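Local coordinates for protein alternansucrase (Leuconostoc mesenteroides, PDB 6HVG) that is a large multidomain enzyme of glycoside hydrolase family 70, combining a TIM-barrel-type catalytic core with repeats of the choline-binding and cell-wall-binding kind, at residues A[511-514]-A[515-518]; A[1132-1135]-A[1136-1139]. All coordinates share one frame; numbering follows the deposited sequence.

Contacts 1 and 2 are both local, each formed within eight consecutive residues, and both fall inside the glycoside hydrolase family 70 region. They do not touch: their centres lie 44 Å apart and their nearest atoms about 29 Å apart. Contact 1 lies in the loop between helices 499-511 and 528-531, well ahead of the barrel strands in sequence, whereas contact 2 starts helix 1135-1147, which leads into barrel strand 1151-1156. Neither contact supplies a ligand to the calcium ion, which is held by Glu575, Asp581, Asn625 and Asp1159; the last of these lies shortly after that strand.

Contact 1 of 2, residues A[511-514]-A[515-518]; sequences TQAN and WNKQ
Gln512 and Trp515 run side by side, pointing the same way, and make the main apolar contact of this turn. The Gln512 CG methylene meets the six-membered part of the indole obliquely, 3.6 Å from Trp515 CE3, and Gln512 CB lies 3.7 Å from the same carbon. A bend at chi2 (-62°) turns the Gln512 amide away from the ring, to which its plane is inclined by 60°, and OE1 accepts a hydrogen bond from Asn452. Ala513 CB also touches the amide oxygen of Gln518, OE1, at 3.5 Å.

Two successive backbone hydrogen bonds close the chain on itself, Trp515 N to Gln512 O at 2.8 Å and Asn516 N to Ala513 O at 3.3 Å. Both span three residues, the spacing of 3-10 turns, and together they form a tight bend after helix 499-511 that carries the chain on toward helix 528-531.

Beyond the bend, the Asn516 side chain makes an Asx turn. Its CG sits between the backbone N and the carbonyl carbon (chi1 67°), which lets OD1 accept from Gln518 N at 3.1 Å, the donor tilted from the plane of the amide. The other end of this amide reaches back to the helix, ND2 donating to Lys510 O, so that bonds at both ends fix its rotation. The indole of Trp515 is buried against Phe508 and Val509 of helix 499-511 and Ala412, and its NE1 makes a weak hydrogen bond to Tyr1259 O.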
# COMPACT_ATOMS: atom_id res chain seq x y z
N THR A 511 4.17 -0.22 -25.92
CA THR A 511 4.82 -1.51 -26.11
C THR A 511 6.29 -1.56 -25.68
O THR A 511 6.78 -2.60 -25.25
CB THR A 511 4.74 -1.87 -27.61
OG1 THR A 511 3.38 -2.15 -27.94
CG2 THR A 511 5.56 -3.10 -27.96
N GLN A 512 7.01 -0.45 -25.82
CA GLN A 512 8.45 -0.40 -25.59
C GLN A 512 8.80 -0.14 -24.13
O GLN A 512 8.32 0.82 -23.54
CB GLN A 512 9.09 0.70 -26.44
CG GLN A 512 8.77 0.61 -27.91
CD GLN A 512 9.29 -0.65 -28.50
OE1 GLN A 512 10.50 -0.80 -28.70
NE2 GLN A 512 8.40 -1.59 -28.78
N ALA A 513 9.67 -0.98 -23.58
CA ALA A 513 10.05 -0.92 -22.17
C ALA A 513 10.53 0.46 -21.74
O ALA A 513 10.20 0.92 -20.64
CB ALA A 513 11.10 -1.98 -21.85
N ASN A 514 11.34 1.11 -22.57
CA ASN A 514 11.83 2.45 -22.24
C ASN A 514 10.73 3.50 -22.17
O ASN A 514 10.93 4.56 -21.63
CB ASN A 514 12.88 2.87 -23.26
CG ASN A 514 14.26 2.36 -22.92
OD1 ASN A 514 14.54 1.96 -21.82
ND2 ASN A 514 15.15 2.43 -23.89
N TRP A 515 9.57 3.19 -22.76
CA TRP A 515 8.44 4.10 -22.79
C TRP A 515 7.23 3.61 -21.99
O TRP A 515 6.08 4.04 -22.25
CB TRP A 515 8.05 4.35 -24.26
CG TRP A 515 9.17 4.94 -25.07
CD1 TRP A 515 10.21 5.70 -24.59
CD2 TRP A 515 9.37 4.83 -26.47
NE1 TRP A 515 11.03 6.06 -25.62
CE2 TRP A 515 10.53 5.56 -26.79
CE3 TRP A 515 8.67 4.20 -27.51
CZ2 TRP A 515 11.01 5.67 -28.07
CZ3 TRP A 515 9.17 4.32 -28.81
CH2 TRP A 515 10.32 5.04 -29.06
N ASN A 516 7.48 2.73 -21.02
CA ASN A 516 6.42 2.29 -20.12
C ASN A 516 6.95 1.98 -18.71
O ASN A 516 8.11 2.26 -18.41
CB ASN A 516 5.59 1.17 -20.78
CG ASN A 516 6.36 -0.11 -20.98
OD1 ASN A 516 7.31 -0.42 -20.26
ND2 ASN A 516 5.92 -0.90 -21.95
N LYS A 517 6.11 1.44 -17.85
CA LYS A 517 6.46 1.23 -16.45
C LYS A 517 7.52 0.16 -16.17
O LYS A 517 8.04 0.07 -15.05
CB LYS A 517 5.21 0.88 -15.63
CG LYS A 517 4.78 -0.58 -15.72
CD LYS A 517 3.48 -0.83 -14.96
CE LYS A 517 3.07 -2.30 -15.03
NZ LYS A 517 1.60 -2.44 -14.80
N GLN A 518 7.82 -0.66 -17.17
CA GLN A 518 8.84 -1.70 -17.02
C GLN A 518 10.21 -1.13 -16.66
O GLN A 518 10.99 -1.75 -15.95
CB GLN A 518 8.92 -2.52 -18.30
CG GLN A 518 7.65 -3.29 -18.60
CD GLN A 518 7.76 -4.19 -19.80
OE1 GLN A 518 8.78 -4.22 -20.51
NE2 GLN A 518 6.69 -4.92 -20.06

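Contact 2 of 2, residues A[1132-1135]-A[1136-1139]; sequences YGTD and QDLR
Thr1134 and Asp1137 exchange hydrogen bonds across the first turn of helix 1135-1147. With chi1 at 67°, the Thr1134 hydroxyl lies between its own backbone N and carbonyl carbon, where OG1 accepts from Asp1137 N at 3.2 Å. The reverse bond runs to Asp1137: its CG lies anti to its carbonyl carbon (chi1 -70°), swinging the carboxylate back along the chain until OD2 accepts from Thr1134 N at 3.0 Å. That N-H arrives on the anti side of the oxygen, 31° out of the carboxylate plane. The hydroxyl adds a weak bond to the same OD2, and Gly1133 CA lies 3.6 Å from it.

This reciprocal pairing is a capping box, with Thr1134 as N-cap. The helix it starts is part of a beta-alpha-beta crossover between barrel strands 1081-1083 and 1151-1156, and its Leu1138 packs against Phe603 of helix 603-608 and Asn1064 of helix 1063-1075.

Asp1135 and Arg1139, four residues and about one turn apart, form a salt bridge, their side chains lying alongside each other. A bend at chi3 folds the arginine back so that both terminal nitrogens grip a single oxygen, Asp1135 OD2, from one face of the carboxylate: NH1 at 2.8 Å and NH2 at 3.1 Å. OD2 lies at the edge of the guanidinium, close to its plane, while Asp1135 O sits over one face, offset toward the rim. That carbonyl also takes the helical bond from Arg1139 N. Gln1136 OE1 accepts a weak bond from NH2, whereas its NE2 donates to Asn1140 OD1. Both aspartates lie where their charge would be expected to suit the N-terminal end of the helix dipole, and Arg1139 also touches Phe603 and Thr607.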
# COMPACT_ATOMS: atom_id res chain seq x y z
N TYR A 1132 -20.72 16.16 -1.44
CA TYR A 1132 -21.41 16.62 -0.24
C TYR A 1132 -22.34 17.84 -0.47
O TYR A 1132 -23.03 18.26 0.45
CB TYR A 1132 -20.37 16.88 0.87
CG TYR A 1132 -19.39 15.72 1.06
CD1 TYR A 1132 -19.82 14.50 1.58
CD2 TYR A 1132 -18.06 15.83 0.68
CE1 TYR A 1132 -18.94 13.44 1.73
CE2 TYR A 1132 -17.17 14.77 0.82
CZ TYR A 1132 -17.61 13.58 1.34
OH TYR A 1132 -16.73 12.52 1.46
N GLY A 1133 -22.35 18.38 -1.70
CA GLY A 1133 -23.24 19.48 -2.05
C GLY A 1133 -22.52 20.74 -2.47
O GLY A 1133 -21.31 20.77 -2.57
N THR A 1134 -23.29 21.79 -2.72
CA THR A 1134 -22.74 23.07 -3.17
C THR A 1134 -22.01 23.82 -2.05
O THR A 1134 -22.01 23.37 -0.90
CB THR A 1134 -23.83 23.98 -3.78
OG1 THR A 1134 -24.75 24.39 -2.76
CG2 THR A 1134 -24.57 23.24 -4.90
N ASP A 1135 -21.37 24.94 -2.39
CA ASP A 1135 -20.73 25.79 -1.38
C ASP A 1135 -21.75 26.40 -0.42
O ASP A 1135 -21.46 26.55 0.77
CB ASP A 1135 -19.87 26.88 -2.01
CG ASP A 1135 -20.67 27.81 -2.91
OD1 ASP A 1135 -21.27 27.30 -3.86
OD2 ASP A 1135 -20.66 29.05 -2.66
N GLN A 1136 -22.93 26.77 -0.92
CA GLN A 1136 -24.00 27.25 -0.04
C GLN A 1136 -24.46 26.14 0.92
O GLN A 1136 -24.69 26.40 2.10
CB GLN A 1136 -25.19 27.79 -0.84
CG GLN A 1136 -26.21 28.56 0.00
CD GLN A 1136 -25.66 29.90 0.50
OE1 GLN A 1136 -25.37 30.79 -0.30
NE2 GLN A 1136 -25.51 30.04 1.83
N ASP A 1137 -24.57 24.91 0.42
CA ASP A 1137 -24.96 23.80 1.28
C ASP A 1137 -24.00 23.66 2.47
O ASP A 1137 -24.44 23.36 3.59
CB ASP A 1137 -25.01 22.48 0.51
CG ASP A 1137 -26.15 22.41 -0.47
OD1 ASP A 1137 -27.22 23.00 -0.20
OD2 ASP A 1137 -25.99 21.74 -1.52
N LEU A 1138 -22.71 23.89 2.22
CA LEU A 1138 -21.69 23.80 3.26
C LEU A 1138 -21.82 24.94 4.28
O LEU A 1138 -21.78 24.72 5.49
CB LEU A 1138 -20.29 23.81 2.62
CG LEU A 1138 -19.09 23.87 3.56
CD1 LEU A 1138 -19.07 22.72 4.56
CD2 LEU A 1138 -17.82 23.88 2.73
N ARG A 1139 -21.99 26.16 3.78
CA ARG A 1139 -22.18 27.31 4.66
C ARG A 1139 -23.45 27.16 5.51
O ARG A 1139 -23.45 27.52 6.68
CB ARG A 1139 -22.19 28.62 3.86
CG ARG A 1139 -20.82 28.98 3.28
CD ARG A 1139 -20.76 30.42 2.79
NE ARG A 1139 -21.70 30.64 1.68
CZ ARG A 1139 -21.44 30.38 0.39
NH1 ARG A 1139 -20.26 29.92 0.01
NH2 ARG A 1139 -22.37 30.59 -0.51